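Local atomic coordinates of 2-oxoglutarate dehydrogenase E3 component (PDB entry 2YQU), a protein that probably catalyses the NAD+-dependent reoxidation of protein-bound dihydrolipoyl groups, using one bound FAD per subunit and a redox-active disulfide. Residues I386-H391 / D395-V400; I18-A21 / K26-V29; L52-R57 / P78-H83. All coordinates share one frame; numbering follows the deposited sequence.

Contact 1: residues I386-H391 / D395-V400; sequences IKVLAH and DRILGV
Leu389 faces two residues of the neighbouring strand at once: its carbonyl O receives the amide of Leu398 at 2.8 Å (Leu398 N to Leu389 O) and, more weakly, that of Gly399 at 3.3 Å (Gly399 N to Leu389 O). Its own N-H points almost straight at Gly399 O, at 2.8 Å from Leu389 N and with an N-H...O angle of 173°. The extra residue shifts the antiparallel register by one, so that Val388 stands opposite Val400 but Ala390 opposite Ile397.

The dense side of the hairpin carries Ile386, Val388, Ala390, Ile397 and Val400. With chi1 of Val400 at -173°, its CG1 branch is carried over to the partner strand, where it lies 3.8 Å from Ile386 CG2 and 4.1 Å from Val388 CG2; the two valines run alongside each other and point the same way. Helices 407-419 and 438-449 close over this apolar patch, and Leu427 of helix 424-429 packs on Ile397.

Toward the turn the contact opens to solvent: His391, Arg396 and Leu398 are partly exposed. Leu398 CD1 lies 3.6 Å from His391 N and comes obliquely to the ring. Backbone bonds hold this end: His391 N gives its hydrogen to Arg396 O at 2.8 Å, whereas Asp395 N approaches His391 O from above the carbonyl plane. Asp395 turns its carboxylate to Lys364 and the Glu425 amide, and His391 ND1 accepts the Lys393 amide just inside the turn. A tight beta hairpin with a classic beta bulge results, pairing strands 385-391 and 397-404 within the antiparallel sheet of the dimerisation domain of this disulfide oxidoreductase family.

Contact 2: residues I18-A21 / K26-V29; sequences IRAA and KVGV
Val27 sets CG1 anti to its own backbone nitrogen (chi1 -176°), which swings CG2 to the other flank, beside that nitrogen, and presents this methyl to the helix. Ala20 needs no torsion to answer it: the helical backbone alone directs its CB at the strand. The two methyl carbons, Ala20 CB and Val27 CG2, meet at 3.6 Å. The same valine branch also lies against the backbone of the following helix residue, Val27 CG2 being 3.9 Å from Ala21 N. With only one carbon on the helix side, the turn carrying Ala20 comes close to the strand, and the contact remains small.

Around this point the helix is held on other flanks. Leu4 of strand 2-7 and Val321 of helix 310-326 also pack on Ala20, while Ile18 packs on Leu98 of helix 77-102 and on Ile453 of the second subunit. Arg19 pairs with Glu322. On the strand, the backbone of Val27 bonds to Ala105, in keeping with its place in the parallel sheet.

Helix 11-22 is the connection between strands 2-7 and 27-31 in the beta-alpha-beta unit of a Rossmann-type fold. Of its FAD-binding residues, Gly12 lies about 11 Å from the side chain of Ala20, and the side chain of Glu31 about 12 Å from that of Val27. Between the side chains the meeting is purely apolar, so the pair contributes van der Waals contact and burial rather than a directional bond.

Contact 3: residues L52-R57 / P78-H83; sequences LETTER and PALMAH
Helices 45-63 and 77-102, the first of which starts at Cys45 of the redox-active disulfide, meet at the subunit interface through Thr54, Thr55, Leu80 and His83. The short segments run roughly antiparallel (146°), with axes 10.7 Å apart, a spacing wide enough for side chains and a water between them.

The first torsion of Leu80 (-169°) puts CG opposite the backbone N and beside the carbonyl carbon, which brings the end of the side chain nearer the other helix than its first bond would suggest. One branch, Leu80 CD1, lies 3.4 Å from Thr54 OG1; the other, Leu80 CD2, touches Thr55 CG2 more loosely at 4.2 Å, the two side chains crossing at about a right angle. The methyl of Thr54 is turned to the histidine, with Thr54 CG2 3.6 Å from His83 CD2, and comes at the ring obliquely.

A water spans the gap, giving one hydrogen to Thr54 OG1 at 3.0 Å and the other to Leu80 O at 2.8 Å; it sits in the plane of the His83 ring, at its edge. Thr54 OG1 also bonds to Ala50 O, one turn back. His83 NE2 reaches Ala378 O of the second subunit, and Leu66 of that subunit packs on Thr54 and Leu80. The side chains of the two segments touch by van der Waals contact alone, and the polar link between segments 52-57 and 78-83 is one water that donates both its hydrogens.

How the contacts relate
Along the chain the order is contact 2, contact 3, contact 1, none nested within another. Contacts 2 and 3 have their centres about 35 Å apart, and helix 77-102 connects them: contact 3 uses its first turns, while Leu98 and Asn102 near its far end pack beside contact 2. Contact 1 lies in the dimerisation domain, its centre about 38 Å from that of contact 2 and about 36 Å from that of contact 3, and no atoms of the three touch. The FAD-binding beta-alpha-beta unit, the helix that begins at the redox disulfide and the dimerisation-domain sheet are thus separately packed regions; contacts 2 and 3 reach the second subunit, whereas the hairpin of 386-391 and 395-400 does not.

Contact 1: residues I386-H391 / D395-V400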
loop_
_atom_site.group_PDB
_atom_site.type_symbol
_atom_site.label_atom_id
_atom_site.label_comp_id
_atom_site.label_asym_id
_atom_site.label_seq_id
_atom_site.Cartn_x
_atom_site.Cartn_y
_atom_site.Cartn_z
ATOM N N ILE A 386 -9.471 9.403 3.599
ATOM C CA ILE A 386 -8.302 10.165 3.163
ATOM C C ILE A 386 -8.774 11.533 2.686
ATOM O O ILE A 386 -9.814 11.655 2.046
ATOM C CB ILE A 386 -7.511 9.428 2.050
ATOM C CG1 ILE A 386 -6.904 8.132 2.598
ATOM C CG2 ILE A 386 -6.394 10.331 1.491
ATOM C CD1 ILE A 386 -6.284 7.241 1.542
ATOM N N LYS A 387 -7.987 12.548 3.016
ATOM C CA LYS A 387 -8.281 13.933 2.744
ATOM C C LYS A 387 -7.101 14.527 1.977
ATOM O O LYS A 387 -5.949 14.385 2.394
ATOM C CB LYS A 387 -8.506 14.644 4.081
ATOM C CG LYS A 387 -8.453 16.138 4.059
ATOM C CD LYS A 387 -9.085 16.736 5.311
ATOM C CE LYS A 387 -8.088 16.870 6.463
ATOM N NZ LYS A 387 -8.687 17.573 7.653
ATOM N N VAL A 388 -7.389 15.161 0.848
ATOM C CA VAL A 388 -6.402 15.895 0.069
ATOM C C VAL A 388 -6.668 17.397 0.199
ATOM O O VAL A 388 -7.790 17.858 0.021
ATOM C CB VAL A 388 -6.432 15.472 -1.414
ATOM C CG1 VAL A 388 -5.534 16.385 -2.277
ATOM C CG2 VAL A 388 -6.025 14.008 -1.563
ATOM N N LEU A 389 -5.623 18.149 0.520
ATOM C CA LEU A 389 -5.695 19.602 0.588
ATOM C C LEU A 389 -4.986 20.155 -0.640
ATOM O O LEU A 389 -3.841 19.828 -0.870
ATOM C CB LEU A 389 -5.018 20.097 1.862
ATOM C CG LEU A 389 -5.499 19.411 3.144
ATOM C CD1 LEU A 389 -4.811 19.975 4.360
ATOM C CD2 LEU A 389 -7.009 19.539 3.274
ATOM N N ALA A 390 -5.670 20.971 -1.435
ATOM C CA ALA A 390 -5.069 21.535 -2.649
ATOM C C ALA A 390 -5.223 23.051 -2.695
ATOM O O ALA A 390 -6.216 23.596 -2.228
ATOM C CB ALA A 390 -5.698 20.915 -3.875
ATOM N N HIS A 391 -4.248 23.733 -3.282
ATOM C CA HIS A 391 -4.282 25.184 -3.344
ATOM C C HIS A 391 -5.511 25.627 -4.144
ATOM O O HIS A 391 -5.794 25.084 -5.208
ATOM C CB HIS A 391 -2.996 25.719 -3.972
ATOM C CG HIS A 391 -2.756 27.165 -3.694
ATOM N ND1 HIS A 391 -3.406 28.168 -4.380
ATOM C CD2 HIS A 391 -1.960 27.782 -2.789
ATOM C CE1 HIS A 391 -3.012 29.341 -3.919
ATOM N NE2 HIS A 391 -2.133 29.135 -2.953
ATOM N N ASP A 395 -4.338 24.577 -7.747
ATOM C CA ASP A 395 -4.646 23.155 -7.592
ATOM C C ASP A 395 -3.459 22.299 -7.125
ATOM O O ASP A 395 -3.536 21.071 -7.124
ATOM C CB ASP A 395 -5.231 22.580 -8.889
ATOM C CG ASP A 395 -5.969 21.282 -8.656
ATOM O OD1 ASP A 395 -5.777 20.334 -9.452
ATOM O OD2 ASP A 395 -6.749 21.127 -7.689
ATOM N N ARG A 396 -2.385 22.947 -6.697
ATOM C CA ARG A 396 -1.207 22.245 -6.209
ATOM C C ARG A 396 -1.563 21.494 -4.919
ATOM O O ARG A 396 -2.181 22.055 -4.017
ATOM C CB ARG A 396 -0.070 23.257 -5.990
ATOM C CG ARG A 396 1.159 22.728 -5.269
ATOM C CD ARG A 396 2.202 22.083 -6.162
ATOM N NE ARG A 396 3.442 21.890 -5.416
ATOM C CZ ARG A 396 4.466 22.741 -5.395
ATOM N NH1 ARG A 396 4.437 23.878 -6.090
ATOM N NH2 ARG A 396 5.541 22.449 -4.670
ATOM N N ILE A 397 -1.198 20.218 -4.836
ATOM C CA ILE A 397 -1.420 19.463 -3.602
ATOM C C ILE A 397 -0.552 20.074 -2.501
ATOM O O ILE A 397 0.661 20.222 -2.665
ATOM C CB ILE A 397 -1.112 17.965 -3.767
ATOM C CG1 ILE A 397 -2.063 17.324 -4.789
ATOM C CG2 ILE A 397 -1.230 17.247 -2.415
ATOM C CD1 ILE A 397 -1.592 15.983 -5.276
ATOM N N LEU A 398 -1.194 20.441 -1.398
ATOM C CA LEU A 398 -0.503 21.029 -0.249
ATOM C C LEU A 398 -0.288 20.033 0.881
ATOM O O LEU A 398 0.672 20.168 1.642
ATOM C CB LEU A 398 -1.279 22.238 0.269
ATOM C CG LEU A 398 -1.428 23.389 -0.729
ATOM C CD1 LEU A 398 -2.418 24.404 -0.210
ATOM C CD2 LEU A 398 -0.084 24.031 -1.008
ATOM N N GLY A 399 -1.168 19.044 0.988
ATOM C CA GLY A 399 -1.056 18.016 2.006
ATOM C C GLY A 399 -2.048 16.880 1.814
ATOM O O GLY A 399 -3.077 17.059 1.183
ATOM N N VAL A 400 -1.715 15.706 2.339
ATOM C CA VAL A 400 -2.604 14.555 2.312
ATOM C C VAL A 400 -2.591 13.892 3.687
ATOM O O VAL A 400 -1.548 13.752 4.322
ATOM C CB VAL A 400 -2.216 13.536 1.201
ATOM C CG1 VAL A 400 -3.270 12.424 1.093
ATOM C CG2 VAL A 400 -2.038 14.246 -0.141
#

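Contact 2: residues I18-A21 / K26-V29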
loop_
_atom_site.group_PDB
_atom_site.type_symbol
_atom_site.label_atom_id
_atom_site.label_comp_id
_atom_site.label_asym_id
_atom_site.label_seq_id
_atom_site.Cartn_x
_atom_site.Cartn_y
_atom_site.Cartn_z
ATOM N N ILE A 18 27.045 5.436 3.878
ATOM C CA ILE A 18 26.960 4.656 2.639
ATOM C C ILE A 18 26.918 5.588 1.422
ATOM O O ILE A 18 27.639 5.375 0.458
ATOM C CB ILE A 18 25.728 3.700 2.638
ATOM C CG1 ILE A 18 25.870 2.631 3.725
ATOM C CG2 ILE A 18 25.546 3.051 1.269
ATOM C CD1 ILE A 18 24.563 1.919 4.050
ATOM N N ARG A 19 26.090 6.630 1.468
ATOM C CA ARG A 19 26.039 7.586 0.369
ATOM C C ARG A 19 27.382 8.277 0.138
ATOM O O ARG A 19 27.802 8.460 -1.016
ATOM C CB ARG A 19 24.957 8.636 0.608
ATOM C CG ARG A 19 24.707 9.543 -0.580
ATOM C CD ARG A 19 24.177 8.818 -1.817
ATOM N NE ARG A 19 24.149 9.715 -2.969
ATOM C CZ ARG A 19 24.516 9.400 -4.207
ATOM N NH1 ARG A 19 24.987 8.197 -4.513
ATOM N NH2 ARG A 19 24.422 10.317 -5.160
ATOM N N ALA A 20 28.041 8.658 1.226
ATOM C CA ALA A 20 29.350 9.300 1.160
ATOM C C ALA A 20 30.368 8.388 0.469
ATOM O O ALA A 20 31.122 8.833 -0.408
ATOM C CB ALA A 20 29.827 9.690 2.558
ATOM N N ALA A 21 30.363 7.112 0.848
ATOM C CA ALA A 21 31.209 6.116 0.193
ATOM C C ALA A 21 30.904 6.038 -1.301
ATOM O O ALA A 21 31.820 5.981 -2.116
ATOM C CB ALA A 21 31.040 4.750 0.841
ATOM N N LYS A 26 36.301 8.846 1.754
ATOM C CA LYS A 26 36.845 7.902 2.722
ATOM C C LYS A 26 36.151 8.203 4.030
ATOM O O LYS A 26 36.297 9.295 4.565
ATOM C CB LYS A 26 38.356 8.079 2.883
ATOM C CG LYS A 26 38.974 7.169 3.921
ATOM C CD LYS A 26 40.474 7.420 4.075
ATOM C CE LYS A 26 41.106 6.463 5.081
ATOM N NZ LYS A 26 42.385 7.020 5.656
ATOM N N VAL A 27 35.399 7.233 4.536
ATOM C CA VAL A 27 34.461 7.478 5.623
ATOM C C VAL A 27 34.773 6.622 6.837
ATOM O O VAL A 27 35.057 5.431 6.713
ATOM C CB VAL A 27 33.013 7.167 5.189
ATOM C CG1 VAL A 27 32.043 7.520 6.301
ATOM C CG2 VAL A 27 32.674 7.904 3.908
ATOM N N GLY A 28 34.719 7.256 8.001
ATOM C CA GLY A 28 34.738 6.575 9.281
ATOM C C GLY A 28 33.482 6.906 10.063
ATOM O O GLY A 28 32.913 7.985 9.910
ATOM N N VAL A 29 33.071 5.977 10.916
ATOM C CA VAL A 29 31.860 6.112 11.721
ATOM C C VAL A 29 32.185 5.717 13.164
ATOM O O VAL A 29 32.744 4.644 13.403
ATOM C CB VAL A 29 30.726 5.211 11.177
ATOM C CG1 VAL A 29 29.447 5.364 12.010
ATOM C CG2 VAL A 29 30.427 5.538 9.717
#

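Contact 3: residues L52-R57 / P78-H83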
loop_
_atom_site.group_PDB
_atom_site.type_symbol
_atom_site.label_atom_id
_atom_site.label_comp_id
_atom_site.label_asym_id
_atom_site.label_seq_id
_atom_site.Cartn_x
_atom_site.Cartn_y
_atom_site.Cartn_z
ATOM N N LEU A 52 3.917 -4.689 16.404
ATOM C CA LEU A 52 2.642 -4.199 15.892
ATOM C C LEU A 52 2.048 -5.114 14.816
ATOM O O LEU A 52 0.845 -5.395 14.831
ATOM C CB LEU A 52 2.791 -2.781 15.335
ATOM C CG LEU A 52 2.853 -1.692 16.412
ATOM C CD1 LEU A 52 3.535 -0.450 15.871
ATOM C CD2 LEU A 52 1.452 -1.360 16.940
ATOM N N GLU A 53 2.873 -5.560 13.875
ATOM C CA GLU A 53 2.381 -6.397 12.779
ATOM C C GLU A 53 1.870 -7.729 13.314
ATOM O O GLU A 53 0.808 -8.191 12.908
ATOM C CB GLU A 53 3.473 -6.637 11.737
ATOM C CG GLU A 53 3.811 -5.406 10.909
ATOM C CD GLU A 53 2.782 -5.111 9.834
ATOM O OE1 GLU A 53 3.037 -4.236 8.992
ATOM O OE2 GLU A 53 1.720 -5.760 9.809
ATOM N N THR A 54 2.628 -8.334 14.223
ATOM C CA THR A 54 2.294 -9.649 14.763
ATOM C C THR A 54 1.108 -9.599 15.710
ATOM O O THR A 54 0.242 -10.461 15.644
ATOM C CB THR A 54 3.508 -10.307 15.468
ATOM O OG1 THR A 54 4.138 -9.381 16.365
ATOM C CG2 THR A 54 4.583 -10.679 14.460
ATOM N N THR A 55 1.059 -8.598 16.588
ATOM C CA THR A 55 -0.066 -8.494 17.522
ATOM C C THR A 55 -1.335 -8.158 16.774
ATOM O O THR A 55 -2.412 -8.558 17.186
ATOM C CB THR A 55 0.162 -7.459 18.643
ATOM O OG1 THR A 55 0.540 -6.191 18.092
ATOM C CG2 THR A 55 1.309 -7.883 19.549
ATOM N N GLU A 56 -1.215 -7.427 15.670
ATOM C CA GLU A 56 -2.393 -7.080 14.888
ATOM C C GLU A 56 -3.084 -8.347 14.374
ATOM O O GLU A 56 -4.302 -8.450 14.445
ATOM C CB GLU A 56 -2.037 -6.167 13.715
ATOM C CG GLU A 56 -3.245 -5.489 13.091
ATOM C CD GLU A 56 -3.541 -5.976 11.694
ATOM O OE1 GLU A 56 -3.609 -5.132 10.770
ATOM O OE2 GLU A 56 -3.711 -7.202 11.514
ATOM N N ARG A 57 -2.300 -9.293 13.861
ATOM C CA ARG A 57 -2.839 -10.568 13.363
ATOM C C ARG A 57 -3.487 -11.352 14.498
ATOM O O ARG A 57 -4.573 -11.907 14.345
ATOM C CB ARG A 57 -1.731 -11.421 12.733
ATOM C CG ARG A 57 -1.594 -11.271 11.241
ATOM C CD ARG A 57 -0.986 -9.975 10.817
ATOM N NE ARG A 57 -1.848 -9.193 9.923
ATOM C CZ ARG A 57 -1.606 -7.929 9.571
ATOM N NH1 ARG A 57 -2.445 -7.299 8.755
ATOM N NH2 ARG A 57 -0.539 -7.274 10.046
ATOM N N PRO A 78 7.197 -15.653 24.600
ATOM C CA PRO A 78 8.579 -15.975 24.210
ATOM C C PRO A 78 8.763 -16.014 22.693
ATOM O O PRO A 78 9.762 -15.498 22.203
ATOM C CB PRO A 78 8.818 -17.368 24.815
ATOM C CG PRO A 78 7.790 -17.523 25.878
ATOM C CD PRO A 78 6.624 -16.686 25.483
ATOM N N ALA A 79 7.798 -16.591 21.976
ATOM C CA ALA A 79 7.860 -16.673 20.515
ATOM C C ALA A 79 7.678 -15.294 19.876
ATOM O O ALA A 79 8.334 -14.985 18.893
ATOM C CB ALA A 79 6.814 -17.648 19.985
ATOM N N LEU A 80 6.801 -14.471 20.456
ATOM C CA LEU A 80 6.555 -13.107 19.988
ATOM C C LEU A 80 7.827 -12.270 20.113
ATOM O O LEU A 80 8.217 -11.572 19.178
ATOM C CB LEU A 80 5.420 -12.452 20.792
ATOM C CG LEU A 80 4.875 -11.119 20.251
ATOM C CD1 LEU A 80 3.893 -11.382 19.140
ATOM C CD2 LEU A 80 4.222 -10.291 21.348
ATOM N N MET A 81 8.492 -12.382 21.257
ATOM C CA MET A 81 9.708 -11.618 21.526
ATOM C C MET A 81 10.880 -12.170 20.716
ATOM O O MET A 81 11.760 -11.415 20.306
ATOM C CB MET A 81 10.025 -11.628 23.022
ATOM C CG MET A 81 9.027 -10.844 23.852
ATOM S SD MET A 81 9.104 -9.087 23.501
ATOM C CE MET A 81 7.772 -8.496 24.476
ATOM N N ALA A 82 10.876 -13.478 20.465
ATOM C CA ALA A 82 11.919 -14.109 19.664
ATOM C C ALA A 82 11.858 -13.599 18.223
ATOM O O ALA A 82 12.885 -13.344 17.617
ATOM C CB ALA A 82 11.791 -15.621 19.705
ATOM N N HIS A 83 10.652 -13.442 17.690
ATOM C CA HIS A 83 10.477 -12.899 16.346
ATOM C C HIS A 83 11.030 -11.470 16.296
ATOM O O HIS A 83 11.766 -11.115 15.380
ATOM C CB HIS A 83 9.001 -12.909 15.929
ATOM C CG HIS A 83 8.738 -12.160 14.663
ATOM N ND1 HIS A 83 9.165 -12.613 13.433
ATOM C CD2 HIS A 83 8.128 -10.972 14.439
ATOM C CE1 HIS A 83 8.817 -11.738 12.504
ATOM N NE2 HIS A 83 8.193 -10.732 13.088
HETATM O O HOH W 1 6.928 -9.779 17.396
#